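Local coordinates for protein dihydrodipicolinate synthase (Rhodopseudomonas palustris, PDB 3DZ1) that belongs to the DapA family of TIM-barrel lyases and probably acts as a 4-hydroxy-tetrahydrodipicolinate synthase in lysine biosynthesis, at residues V149-Q157 against K178-Q186; R192-N200 against R211-G219. One frame throughout, in Å; residues are numbered along the deposited sequence.

Contact 1 of 2, residues V149-Q157 against K178-Q186; sequences VMTPKVIRQ and KITTLRGFQ
R156 and F185 meet at one end of this contact in a cation-pi stack: the guanidinium lies flat on one face of the ring, planes 27° apart, with R156 CZ 4.1 Å from the F185 centroid. R156 NH1 does most of the touching, 3.5 Å from F185 CD1. The bend at chi3 (62°) turns the guanidinium over the ring, and S190 takes a further hydrogen bond from NH1.

The apolar part centres on P152, a knob in the hole formed by K178, T181, L182 and F185. Its CB comes 3.6 Å from T181 CG2 and 3.8 Å from F185 CE2. Deeper in, I155 CD1 crosses the K178 chain at 3.8 Å from K178 CD, while I155 CG2 meets L182 CD2.

One polar bond spans the segments. K178 NZ donates to M150 O at 2.6 Å, nearly in line with the carbonyl, and also makes salt bridges to D141 and D172.

Helices 152-161 and 176-188 are neighbours on the outside of the TIM barrel; the axes of 152-157 and 178-186 pass 10.0 Å apart, crossing at -47°. The chemistry implies a proline-centred apolar core between two cationic groups, with the carboxylates of D141 and D172 probably keeping the buried K178 ammonium charged.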
loop_
_atom_site.group_PDB
_atom_site.type_symbol
_atom_site.label_atom_id
_atom_site.label_comp_id
_atom_site.label_asym_id
_atom_site.label_seq_id
_atom_site.Cartn_x
_atom_site.Cartn_y
_atom_site.Cartn_z
ATOM N N VAL A 149 -10.325 -2.102 -5.261
ATOM C CA VAL A 149 -11.397 -3.044 -4.973
ATOM C C VAL A 149 -12.713 -2.407 -5.412
ATOM O O VAL A 149 -12.995 -1.257 -5.074
ATOM C CB VAL A 149 -11.472 -3.391 -3.462
ATOM C CG1 VAL A 149 -12.661 -4.311 -3.190
ATOM C CG2 VAL A 149 -10.183 -4.054 -3.019
HETATM N N MSE A 150 -13.502 -3.158 -6.176
HETATM C CA MSE A 150 -14.787 -2.683 -6.683
HETATM C C MSE A 150 -15.941 -3.572 -6.227
HETATM O O MSE A 150 -15.969 -4.759 -6.547
HETATM C CB MSE A 150 -14.772 -2.672 -8.213
HETATM C CG MSE A 150 -13.592 -1.956 -8.835
HETATM SE SE MSE A 150 -13.749 -1.979 -10.768
HETATM C CE MSE A 150 -12.033 -1.239 -11.228
ATOM N N THR A 151 -16.897 -3.010 -5.496
ATOM C CA THR A 151 -18.042 -3.802 -5.052
ATOM C C THR A 151 -18.970 -4.031 -6.236
ATOM O O THR A 151 -18.894 -3.321 -7.239
ATOM C CB THR A 151 -18.858 -3.081 -3.963
ATOM O OG1 THR A 151 -19.443 -1.894 -4.516
ATOM C CG2 THR A 151 -17.970 -2.706 -2.789
ATOM N N PRO A 152 -19.846 -5.043 -6.147
ATOM C CA PRO A 152 -20.779 -5.323 -7.239
ATOM C C PRO A 152 -21.592 -4.080 -7.596
ATOM O O PRO A 152 -21.849 -3.823 -8.765
ATOM C CB PRO A 152 -21.636 -6.443 -6.669
ATOM C CG PRO A 152 -20.638 -7.221 -5.870
ATOM C CD PRO A 152 -19.871 -6.124 -5.148
ATOM N N LYS A 153 -21.985 -3.308 -6.584
ATOM C CA LYS A 153 -22.758 -2.085 -6.813
ATOM C C LYS A 153 -21.939 -1.047 -7.575
ATOM O O LYS A 153 -22.475 -0.310 -8.411
ATOM C CB LYS A 153 -23.235 -1.489 -5.480
ATOM C CG LYS A 153 -24.288 -2.330 -4.774
ATOM C CD LYS A 153 -24.773 -1.674 -3.491
ATOM C CE LYS A 153 -25.888 -2.498 -2.855
ATOM N NZ LYS A 153 -26.395 -1.889 -1.586
ATOM N N VAL A 154 -20.644 -0.978 -7.281
ATOM C CA VAL A 154 -19.770 -0.032 -7.970
ATOM C C VAL A 154 -19.634 -0.476 -9.422
ATOM O O VAL A 154 -19.652 0.342 -10.344
ATOM C CB VAL A 154 -18.364 0.042 -7.308
ATOM C CG1 VAL A 154 -17.350 0.639 -8.282
ATOM C CG2 VAL A 154 -18.428 0.905 -6.056
ATOM N N ILE A 155 -19.492 -1.782 -9.623
ATOM C CA ILE A 155 -19.377 -2.316 -10.968
ATOM C C ILE A 155 -20.656 -1.991 -11.732
ATOM O O ILE A 155 -20.601 -1.527 -12.869
ATOM C CB ILE A 155 -19.162 -3.844 -10.944
ATOM C CG1 ILE A 155 -17.763 -4.152 -10.400
ATOM C CG2 ILE A 155 -19.346 -4.427 -12.352
ATOM C CD1 ILE A 155 -17.499 -5.623 -10.159
ATOM N N ARG A 156 -21.803 -2.227 -11.097
ATOM C CA ARG A 156 -23.088 -1.949 -11.732
ATOM C C ARG A 156 -23.188 -0.491 -12.170
ATOM O O ARG A 156 -23.661 -0.193 -13.271
ATOM C CB ARG A 156 -24.242 -2.279 -10.780
ATOM C CG ARG A 156 -25.613 -1.885 -11.326
ATOM C CD ARG A 156 -26.732 -2.306 -10.387
ATOM N NE ARG A 156 -26.633 -1.648 -9.090
ATOM C CZ ARG A 156 -27.420 -1.915 -8.054
ATOM N NH1 ARG A 156 -28.370 -2.833 -8.158
ATOM N NH2 ARG A 156 -27.251 -1.266 -6.910
ATOM N N GLN A 157 -22.745 0.415 -11.304
ATOM C CA GLN A 157 -22.774 1.839 -11.610
ATOM C C GLN A 157 -21.875 2.173 -12.797
ATOM O O GLN A 157 -22.271 2.918 -13.695
ATOM C CB GLN A 157 -22.344 2.642 -10.381
ATOM C CG GLN A 157 -22.231 4.140 -10.612
ATOM C CD GLN A 157 -22.305 4.921 -9.313
ATOM O OE1 GLN A 157 -21.779 4.488 -8.285
ATOM N NE2 GLN A 157 -22.951 6.081 -9.354
ATOM N N LYS A 178 -19.435 -12.481 -5.978
ATOM C CA LYS A 178 -19.602 -11.295 -6.812
ATOM C C LYS A 178 -20.339 -11.654 -8.102
ATOM O O LYS A 178 -21.188 -10.902 -8.572
ATOM C CB LYS A 178 -18.237 -10.671 -7.136
ATOM C CG LYS A 178 -18.282 -9.570 -8.187
ATOM C CD LYS A 178 -16.937 -8.861 -8.316
ATOM C CE LYS A 178 -16.705 -7.891 -7.164
ATOM N NZ LYS A 178 -15.362 -7.246 -7.231
ATOM N N ILE A 179 -20.017 -12.806 -8.676
ATOM C CA ILE A 179 -20.677 -13.221 -9.902
ATOM C C ILE A 179 -22.161 -13.406 -9.618
ATOM O O ILE A 179 -23.007 -12.878 -10.334
ATOM C CB ILE A 179 -20.085 -14.536 -10.441
ATOM C CG1 ILE A 179 -18.603 -14.331 -10.769
ATOM C CG2 ILE A 179 -20.851 -14.983 -11.687
ATOM C CD1 ILE A 179 -17.915 -15.573 -11.296
ATOM N N THR A 180 -22.472 -14.150 -8.562
ATOM C CA THR A 180 -23.858 -14.393 -8.182
ATOM C C THR A 180 -24.612 -13.083 -7.963
ATOM O O THR A 180 -25.736 -12.926 -8.440
ATOM C CB THR A 180 -23.929 -15.246 -6.900
ATOM O OG1 THR A 180 -23.361 -16.537 -7.166
ATOM C CG2 THR A 180 -25.370 -15.409 -6.432
ATOM N N THR A 181 -23.994 -12.145 -7.246
ATOM C CA THR A 181 -24.624 -10.854 -6.966
ATOM C C THR A 181 -24.922 -10.085 -8.256
ATOM O O THR A 181 -26.027 -9.556 -8.433
ATOM C CB THR A 181 -23.734 -9.990 -6.049
ATOM O OG1 THR A 181 -23.578 -10.647 -4.787
ATOM C CG2 THR A 181 -24.361 -8.617 -5.822
ATOM N N LEU A 182 -23.942 -10.023 -9.154
ATOM C CA LEU A 182 -24.123 -9.333 -10.429
ATOM C C LEU A 182 -25.232 -9.976 -11.264
ATOM O O LEU A 182 -26.048 -9.277 -11.871
ATOM C CB LEU A 182 -22.806 -9.308 -11.222
ATOM C CG LEU A 182 -21.697 -8.427 -10.630
ATOM C CD1 LEU A 182 -20.410 -8.623 -11.397
ATOM C CD2 LEU A 182 -22.124 -6.956 -10.666
ATOM N N ARG A 183 -25.276 -11.305 -11.302
ATOM C CA ARG A 183 -26.328 -11.969 -12.066
ATOM C C ARG A 183 -27.680 -11.639 -11.437
ATOM O O ARG A 183 -28.700 -11.552 -12.131
ATOM C CB ARG A 183 -26.104 -13.483 -12.090
ATOM C CG ARG A 183 -24.910 -13.914 -12.943
ATOM C CD ARG A 183 -25.002 -13.353 -14.367
ATOM N NE ARG A 183 -23.931 -13.852 -15.231
ATOM C CZ ARG A 183 -23.509 -13.241 -16.336
ATOM N NH1 ARG A 183 -24.062 -12.101 -16.720
ATOM N NH2 ARG A 183 -22.523 -13.766 -17.054
ATOM N N GLY A 184 -27.675 -11.444 -10.125
ATOM C CA GLY A 184 -28.894 -11.103 -9.414
ATOM C C GLY A 184 -29.398 -9.723 -9.802
ATOM O O GLY A 184 -30.609 -9.501 -9.902
ATOM N N PHE A 185 -28.471 -8.790 -10.015
ATOM C CA PHE A 185 -28.838 -7.433 -10.413
ATOM C C PHE A 185 -29.508 -7.479 -11.779
ATOM O O PHE A 185 -30.440 -6.717 -12.051
ATOM C CB PHE A 185 -27.610 -6.517 -10.492
ATOM C CG PHE A 185 -26.990 -6.195 -9.159
ATOM C CD1 PHE A 185 -27.733 -6.270 -7.984
ATOM C CD2 PHE A 185 -25.665 -5.781 -9.084
ATOM C CE1 PHE A 185 -27.166 -5.935 -6.757
ATOM C CE2 PHE A 185 -25.088 -5.443 -7.864
ATOM C CZ PHE A 185 -25.841 -5.520 -6.697
ATOM N N GLN A 186 -29.027 -8.366 -12.642
ATOM C CA GLN A 186 -29.607 -8.502 -13.971
ATOM C C GLN A 186 -31.011 -9.080 -13.853
ATOM O O GLN A 186 -31.924 -8.676 -14.579
ATOM C CB GLN A 186 -28.729 -9.393 -14.846
ATOM C CG GLN A 186 -27.352 -8.798 -15.099
ATOM C CD GLN A 186 -26.494 -9.668 -16.000
ATOM O OE1 GLN A 186 -26.337 -10.866 -15.760
ATOM N NE2 GLN A 186 -25.928 -9.066 -17.037
#

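Contact 2 of 2, residues R192-N200 against R211-G219; sequences RPLSILCGN and RGADGAMTG
D214 reaches across to the backbone of I196, and its side chain can be followed outward. D214 CB sits 3.6 Å from I196 O and also touches L197 CD2. CG lies beside the backbone N of its own residue (chi1 -69°), a turn that directs the carboxylate toward the start of strand 195-198. At the tip, D214 OD2 accepts I196 N at 3.0 Å through its anti lone pair, with an N-H...O angle of 159°, and passes close to S195 CA. The same oxygen takes a salt bridge from R183 of helix 176-188.

The backbone returns the grip: D214 N donates to I196 O at 2.8 Å. With an alanine in place of D214, I196 N would probably lose its acceptor and R183 a carboxylate partner.

Beyond this pair, the parallel strands bond through C198 N to G215 O (3.0 Å) and M217 N to C198 O (2.9 Å). L197 CD2 lies 3.5 Å from G215 N, and a side chain on G215 would run tightly against that methyl. L197 CD1 meets M217 CE on the face where both residues also touch F13 and M167; C198 SG packs against A213 CB at 3.5 Å on the other side.

These strands are the seventh and eighth of the barrel, joined through helix 205-211 as a beta-alpha-beta unit. The chemistry implies two kinds of hold: the D214 carboxylate bridges I196 N and R183 just before strand 215-218, and the M217 N to C198 O bond ties the main chain of M217, a predicted pyruvate-binding residue, to strand 195-198.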
loop_
_atom_site.group_PDB
_atom_site.type_symbol
_atom_site.label_atom_id
_atom_site.label_comp_id
_atom_site.label_asym_id
_atom_site.label_seq_id
_atom_site.Cartn_x
_atom_site.Cartn_y
_atom_site.Cartn_z
ATOM N N ARG A 192 -28.049 -4.179 -16.899
ATOM C CA ARG A 192 -28.301 -4.621 -18.266
ATOM C C ARG A 192 -27.383 -5.777 -18.656
ATOM O O ARG A 192 -26.536 -6.190 -17.871
ATOM C CB ARG A 192 -28.088 -3.456 -19.239
ATOM C CG ARG A 192 -26.645 -2.973 -19.353
ATOM C CD ARG A 192 -26.561 -1.920 -20.447
ATOM N NE ARG A 192 -25.362 -1.088 -20.405
ATOM C CZ ARG A 192 -24.126 -1.508 -20.643
ATOM N NH1 ARG A 192 -23.887 -2.785 -20.940
ATOM N NH2 ARG A 192 -23.127 -0.631 -20.624
ATOM N N PRO A 193 -27.545 -6.317 -19.878
ATOM C CA PRO A 193 -26.702 -7.425 -20.335
ATOM C C PRO A 193 -25.224 -7.100 -20.149
ATOM O O PRO A 193 -24.783 -5.985 -20.441
ATOM C CB PRO A 193 -27.089 -7.560 -21.802
ATOM C CG PRO A 193 -28.552 -7.239 -21.768
ATOM C CD PRO A 193 -28.590 -6.017 -20.876
ATOM N N LEU A 194 -24.465 -8.077 -19.665
ATOM C CA LEU A 194 -23.039 -7.896 -19.417
ATOM C C LEU A 194 -22.319 -9.230 -19.478
ATOM O O LEU A 194 -22.695 -10.177 -18.790
ATOM C CB LEU A 194 -22.819 -7.276 -18.032
ATOM C CG LEU A 194 -21.371 -7.035 -17.585
ATOM C CD1 LEU A 194 -20.776 -5.891 -18.379
ATOM C CD2 LEU A 194 -21.336 -6.708 -16.098
ATOM N N SER A 195 -21.279 -9.305 -20.300
ATOM C CA SER A 195 -20.510 -10.532 -20.415
ATOM C C SER A 195 -19.548 -10.594 -19.239
ATOM O O SER A 195 -18.976 -9.577 -18.829
ATOM C CB SER A 195 -19.720 -10.556 -21.730
ATOM O OG SER A 195 -18.884 -11.707 -21.813
ATOM N N ILE A 196 -19.400 -11.783 -18.671
ATOM C CA ILE A 196 -18.479 -11.962 -17.564
ATOM C C ILE A 196 -17.512 -13.088 -17.904
ATOM O O ILE A 196 -17.896 -14.256 -17.958
ATOM C CB ILE A 196 -19.216 -12.297 -16.243
ATOM C CG1 ILE A 196 -20.122 -11.129 -15.832
ATOM C CG2 ILE A 196 -18.191 -12.573 -15.138
ATOM C CD1 ILE A 196 -20.871 -11.347 -14.502
ATOM N N LEU A 197 -16.262 -12.725 -18.173
ATOM C CA LEU A 197 -15.231 -13.709 -18.477
ATOM C C LEU A 197 -14.284 -13.651 -17.293
ATOM O O LEU A 197 -13.911 -12.567 -16.836
ATOM C CB LEU A 197 -14.498 -13.364 -19.773
ATOM C CG LEU A 197 -15.341 -13.374 -21.050
ATOM C CD1 LEU A 197 -14.410 -13.316 -22.245
ATOM C CD2 LEU A 197 -16.201 -14.642 -21.116
ATOM N N CYS A 198 -13.892 -14.817 -16.802
ATOM C CA CYS A 198 -13.048 -14.884 -15.624
ATOM C C CYS A 198 -11.560 -15.047 -15.837
ATOM O O CYS A 198 -11.108 -15.660 -16.810
ATOM C CB CYS A 198 -13.572 -15.986 -14.710
ATOM S SG CYS A 198 -15.308 -15.709 -14.282
ATOM N N GLY A 199 -10.806 -14.488 -14.894
ATOM C CA GLY A 199 -9.362 -14.549 -14.954
ATOM C C GLY A 199 -8.719 -15.087 -13.690
ATOM O O GLY A 199 -9.065 -16.167 -13.212
ATOM N N ASN A 200 -7.789 -14.313 -13.142
ATOM C CA ASN A 200 -7.038 -14.712 -11.954
ATOM C C ASN A 200 -6.418 -16.086 -12.184
ATOM O O ASN A 200 -6.524 -16.979 -11.342
ATOM C CB ASN A 200 -7.925 -14.736 -10.701
ATOM C CG ASN A 200 -7.116 -14.935 -9.425
ATOM O OD1 ASN A 200 -5.975 -14.495 -9.339
ATOM N ND2 ASN A 200 -7.708 -15.584 -8.430
ATOM N N ARG A 211 -21.352 -20.468 -11.183
ATOM C CA ARG A 211 -21.981 -19.252 -10.676
ATOM C C ARG A 211 -22.685 -18.466 -11.776
ATOM O O ARG A 211 -23.553 -17.636 -11.495
ATOM C CB ARG A 211 -20.948 -18.348 -10.008
ATOM C CG ARG A 211 -20.342 -18.930 -8.745
ATOM C CD ARG A 211 -21.410 -19.227 -7.714
ATOM N NE ARG A 211 -20.825 -19.679 -6.455
ATOM C CZ ARG A 211 -20.984 -19.054 -5.294
ATOM N NH1 ARG A 211 -21.713 -17.947 -5.230
ATOM N NH2 ARG A 211 -20.417 -19.538 -4.199
ATOM N N GLY A 212 -22.304 -18.704 -13.025
ATOM C CA GLY A 212 -22.948 -17.996 -14.112
ATOM C C GLY A 212 -22.046 -17.201 -15.035
ATOM O O GLY A 212 -22.537 -16.412 -15.846
ATOM N N ALA A 213 -20.735 -17.384 -14.921
ATOM C CA ALA A 213 -19.815 -16.668 -15.802
ATOM C C ALA A 213 -20.078 -17.163 -17.221
ATOM O O ALA A 213 -20.554 -18.283 -17.411
ATOM C CB ALA A 213 -18.369 -16.948 -15.405
ATOM N N ASP A 214 -19.767 -16.334 -18.214
ATOM C CA ASP A 214 -19.983 -16.697 -19.612
ATOM C C ASP A 214 -18.817 -17.476 -20.188
ATOM O O ASP A 214 -18.947 -18.149 -21.213
ATOM C CB ASP A 214 -20.210 -15.442 -20.459
ATOM C CG ASP A 214 -21.514 -14.766 -20.143
ATOM O OD1 ASP A 214 -22.568 -15.420 -20.292
ATOM O OD2 ASP A 214 -21.492 -13.589 -19.743
ATOM N N GLY A 215 -17.672 -17.381 -19.525
ATOM C CA GLY A 215 -16.503 -18.081 -20.005
ATOM C C GLY A 215 -15.238 -17.622 -19.321
ATOM O O GLY A 215 -15.269 -17.089 -18.205
ATOM N N ALA A 216 -14.116 -17.816 -20.003
ATOM C CA ALA A 216 -12.823 -17.452 -19.448
ATOM C C ALA A 216 -11.964 -16.594 -20.365
ATOM O O ALA A 216 -12.018 -16.719 -21.590
ATOM C CB ALA A 216 -12.051 -18.723 -19.096
HETATM N N MSE A 217 -11.190 -15.706 -19.755
HETATM C CA MSE A 217 -10.232 -14.887 -20.485
HETATM C C MSE A 217 -8.981 -15.361 -19.771
HETATM O O MSE A 217 -8.651 -14.886 -18.680
HETATM C CB MSE A 217 -10.442 -13.393 -20.266
HETATM C CG MSE A 217 -9.543 -12.576 -21.188
HETATM SE SE MSE A 217 -9.761 -10.669 -21.043
HETATM C CE MSE A 217 -11.494 -10.524 -21.864
ATOM N N THR A 218 -8.300 -16.315 -20.396
ATOM C CA THR A 218 -7.145 -16.963 -19.798
ATOM C C THR A 218 -5.788 -16.859 -20.481
ATOM O O THR A 218 -5.682 -16.910 -21.703
ATOM C CB THR A 218 -7.448 -18.467 -19.624
ATOM O OG1 THR A 218 -6.290 -19.140 -19.124
ATOM C CG2 THR A 218 -7.846 -19.082 -20.961
ATOM N N GLY A 219 -4.754 -16.735 -19.654
ATOM C CA GLY A 219 -3.388 -16.682 -20.139
ATOM C C GLY A 219 -2.751 -18.050 -19.926
ATOM O O GLY A 219 -1.565 -18.243 -20.190
#

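Along the chain the two contacts come in series, contact 1 closing before contact 2 opens, with centres about 13 Å apart. Contact 1 lies in the outer helical layer, its centre about 19 Å from the centre of the chain, whereas contact 2 belongs to the inner eight-stranded parallel barrel, about 10 Å from it. Helix 176-188 connects the layers: one side packs on helix 152-161, and it runs on in the chain to strand 195-198. R183 and T180 on that helix reach the 211-219 segment, T180 by a probable hydrogen bond to R211. Helix 176-188 is thereby tied by polar bonds to the chain leading into strand 215-218, as well as by chain connection to strand 195-198.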